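Long-range contact in DNA repair and recombination protein RadB (Thermococcus kodakarensis, PDB 2CVH), which is probably involved in DNA repair and homologous recombination as a RecA-like, DNA-binding protein with very weak ATPase activity: residues D87-I95 against V111-R119. Sequence-based numbering, arbitrary orientation.
Sequences DFKEQRRVI and VDSITAHYR
The two backbones come closest at F88 and H117, whose CA atoms lie 7.1 Å apart; at the other end the CA atoms of I95, in helix 90-101, and V111, near the end of strand 106-112, are 8.7 Å apart. No backbone hydrogen bond joins them, and a cis peptide bond precedes S113 where the strand gives way to a loop. F88 and H117 stack face to face, centroids 3.8 Å apart and planes at 13°, the two side chains running in opposite directions. F88 CB therefore sits over the imidazole, 3.5 Å from its centroid, while H117 CB lies over the phenyl face, a reciprocal pair of CH-pi contacts. The far end of F88 completes a T-shaped stack: its edge meets the Y118 face, planes at 76°, with CZ 3.5 Å from Y118 CD2. Both segments belong to the RecA-like P-loop ATPase core: helix 90-101 packs on strand 47-52 in the parallel part of the mixed sheet, Q91 and V94 touching V51, and the S113 side chain lies near K33, a predicted ATP-binding residue. At the outer end Y118 OH gives a weak hydrogen bond to D87 OD2 (2.8 Å). Deeper in, Q91, bent at chi2 (-76°), brings NE2 against I114 CB and to 3.0 Å from I114 CD1, a tight amide-on-aliphatic contact, next to Q134 of helix 128-145. I95 CD1 just reaches V111 CG1, at 4.5 Å.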
# COMPACT_ATOMS: atom_id res chain seq x y z
N ASP A 87 15.38 -9.64 1.97
CA ASP A 87 15.42 -11.02 2.45
C ASP A 87 14.64 -11.18 3.76
O ASP A 87 15.04 -11.92 4.65
CB ASP A 87 16.86 -11.52 2.62
CG ASP A 87 16.97 -13.04 2.44
OD1 ASP A 87 16.72 -13.78 3.42
OD2 ASP A 87 17.30 -13.50 1.32
N PHE A 88 13.52 -10.46 3.86
CA PHE A 88 12.62 -10.52 5.01
C PHE A 88 13.17 -10.66 6.44
O PHE A 88 12.45 -11.11 7.34
CB PHE A 88 11.54 -11.59 4.75
CG PHE A 88 12.08 -12.90 4.20
CD1 PHE A 88 12.76 -13.80 5.02
CD2 PHE A 88 11.90 -13.23 2.85
CE1 PHE A 88 13.26 -15.00 4.52
CE2 PHE A 88 12.40 -14.43 2.34
CZ PHE A 88 13.08 -15.32 3.17
N LYS A 89 14.43 -10.27 6.65
CA LYS A 89 15.04 -10.33 7.98
C LYS A 89 15.16 -8.96 8.64
O LYS A 89 14.62 -8.72 9.73
CB LYS A 89 16.39 -11.06 7.95
CG LYS A 89 17.09 -11.05 6.61
CD LYS A 89 17.63 -12.44 6.31
CE LYS A 89 16.54 -13.51 6.44
NZ LYS A 89 16.99 -14.87 6.04
N GLU A 90 15.85 -8.03 7.98
CA GLU A 90 15.97 -6.69 8.53
C GLU A 90 14.66 -5.92 8.37
O GLU A 90 14.59 -4.74 8.68
CB GLU A 90 17.16 -5.91 7.94
CG GLU A 90 17.04 -5.50 6.47
CD GLU A 90 18.01 -4.40 6.06
OE1 GLU A 90 18.32 -3.51 6.89
OE2 GLU A 90 18.46 -4.41 4.89
N GLN A 91 13.62 -6.61 7.90
CA GLN A 91 12.28 -6.05 7.70
C GLN A 91 11.80 -5.40 9.01
O GLN A 91 11.64 -4.18 9.09
CB GLN A 91 11.32 -7.17 7.27
CG GLN A 91 10.39 -6.84 6.10
CD GLN A 91 9.23 -5.93 6.48
OE1 GLN A 91 9.42 -4.79 6.91
NE2 GLN A 91 8.01 -6.42 6.30
N ARG A 92 11.63 -6.21 10.04
CA ARG A 92 11.21 -5.72 11.35
C ARG A 92 12.20 -4.65 11.86
O ARG A 92 11.80 -3.70 12.53
CB ARG A 92 11.09 -6.89 12.34
CG ARG A 92 11.15 -6.53 13.84
CD ARG A 92 9.79 -6.59 14.57
NE ARG A 92 8.90 -5.51 14.18
CZ ARG A 92 9.12 -4.23 14.45
NH1 ARG A 92 10.19 -3.86 15.13
NH2 ARG A 92 8.30 -3.31 13.96
N ARG A 93 13.47 -4.80 11.50
CA ARG A 93 14.51 -3.85 11.91
C ARG A 93 14.32 -2.51 11.20
O ARG A 93 14.49 -1.44 11.80
CB ARG A 93 15.89 -4.41 11.57
CG ARG A 93 16.04 -5.87 11.92
CD ARG A 93 17.41 -6.41 11.52
NE ARG A 93 17.43 -7.87 11.52
CZ ARG A 93 18.11 -8.62 10.66
NH1 ARG A 93 18.85 -8.05 9.70
NH2 ARG A 93 18.07 -9.94 10.76
N VAL A 94 13.93 -2.60 9.93
CA VAL A 94 13.68 -1.44 9.08
C VAL A 94 12.45 -0.72 9.59
O VAL A 94 12.44 0.51 9.72
CB VAL A 94 13.44 -1.89 7.60
CG1 VAL A 94 12.78 -0.77 6.79
CG2 VAL A 94 14.77 -2.31 6.97
N ILE A 95 11.40 -1.49 9.90
CA ILE A 95 10.17 -0.91 10.40
C ILE A 95 10.47 -0.26 11.75
O ILE A 95 10.02 0.85 12.02
CB ILE A 95 9.06 -1.95 10.47
CG1 ILE A 95 8.65 -2.34 9.05
CG2 ILE A 95 7.86 -1.39 11.21
CD1 ILE A 95 7.60 -3.38 8.97
N VAL A 111 4.73 -0.00 2.80
CA VAL A 111 5.49 -1.21 3.09
C VAL A 111 5.07 -2.18 2.00
O VAL A 111 3.89 -2.25 1.66
CB VAL A 111 5.20 -1.78 4.50
CG1 VAL A 111 6.11 -2.99 4.76
CG2 VAL A 111 5.46 -0.71 5.57
N ASP A 112 6.03 -2.88 1.42
CA ASP A 112 5.73 -3.79 0.32
C ASP A 112 6.66 -4.98 0.41
O ASP A 112 7.74 -4.96 -0.16
CB ASP A 112 5.94 -3.03 -1.00
CG ASP A 112 5.55 -3.83 -2.24
OD1 ASP A 112 5.29 -5.05 -2.15
OD2 ASP A 112 5.51 -3.20 -3.32
N SER A 113 6.22 -6.06 1.03
CA SER A 113 4.89 -6.19 1.60
C SER A 113 5.03 -6.92 2.92
O SER A 113 4.78 -6.35 3.98
CB SER A 113 4.02 -7.02 0.65
OG SER A 113 4.66 -8.23 0.29
N ILE A 114 5.44 -8.19 2.81
CA ILE A 114 5.69 -9.16 3.89
C ILE A 114 4.74 -10.37 3.98
O ILE A 114 3.81 -10.41 4.80
CB ILE A 114 5.94 -8.51 5.32
CG1 ILE A 114 6.73 -9.50 6.19
CG2 ILE A 114 4.62 -8.13 6.03
CD1 ILE A 114 7.01 -9.00 7.58
N THR A 115 4.97 -11.37 3.12
CA THR A 115 4.15 -12.57 3.16
C THR A 115 4.64 -13.78 2.34
O THR A 115 3.84 -14.59 1.88
CB THR A 115 2.66 -12.27 2.84
OG1 THR A 115 2.49 -10.88 2.53
CG2 THR A 115 1.78 -12.60 4.04
N ALA A 116 5.96 -13.92 2.22
CA ALA A 116 6.58 -15.05 1.49
C ALA A 116 8.03 -15.26 1.92
O ALA A 116 8.88 -14.41 1.68
CB ALA A 116 6.50 -14.83 -0.02
N HIS A 117 8.29 -16.36 2.62
CA HIS A 117 9.64 -16.68 3.10
C HIS A 117 10.08 -18.10 2.74
O HIS A 117 9.24 -18.96 2.42
CB HIS A 117 9.73 -16.55 4.63
CG HIS A 117 9.52 -15.16 5.16
ND1 HIS A 117 9.95 -14.79 6.42
CD2 HIS A 117 8.90 -14.08 4.64
CE1 HIS A 117 9.61 -13.53 6.64
NE2 HIS A 117 8.97 -13.08 5.58
N TYR A 118 11.37 -18.37 2.91
CA TYR A 118 11.97 -19.67 2.61
C TYR A 118 11.32 -20.90 3.26
O TYR A 118 10.93 -21.84 2.57
CB TYR A 118 13.46 -19.65 2.96
CG TYR A 118 14.30 -18.64 2.20
CD1 TYR A 118 14.04 -18.34 0.85
CD2 TYR A 118 15.38 -18.00 2.81
CE1 TYR A 118 14.84 -17.44 0.14
CE2 TYR A 118 16.18 -17.09 2.10
CZ TYR A 118 15.91 -16.82 0.77
OH TYR A 118 16.73 -15.95 0.07
N ARG A 119 11.19 -20.88 4.58
CA ARG A 119 10.63 -22.01 5.34
C ARG A 119 9.13 -22.30 5.19
O ARG A 119 8.48 -22.79 6.12
CB ARG A 119 10.98 -21.84 6.83
CG ARG A 119 11.59 -23.07 7.49
CD ARG A 119 13.11 -23.12 7.32
NE ARG A 119 13.71 -24.13 8.19
CZ ARG A 119 13.81 -24.02 9.52
NH1 ARG A 119 13.35 -22.95 10.15
NH2 ARG A 119 14.32 -25.02 10.23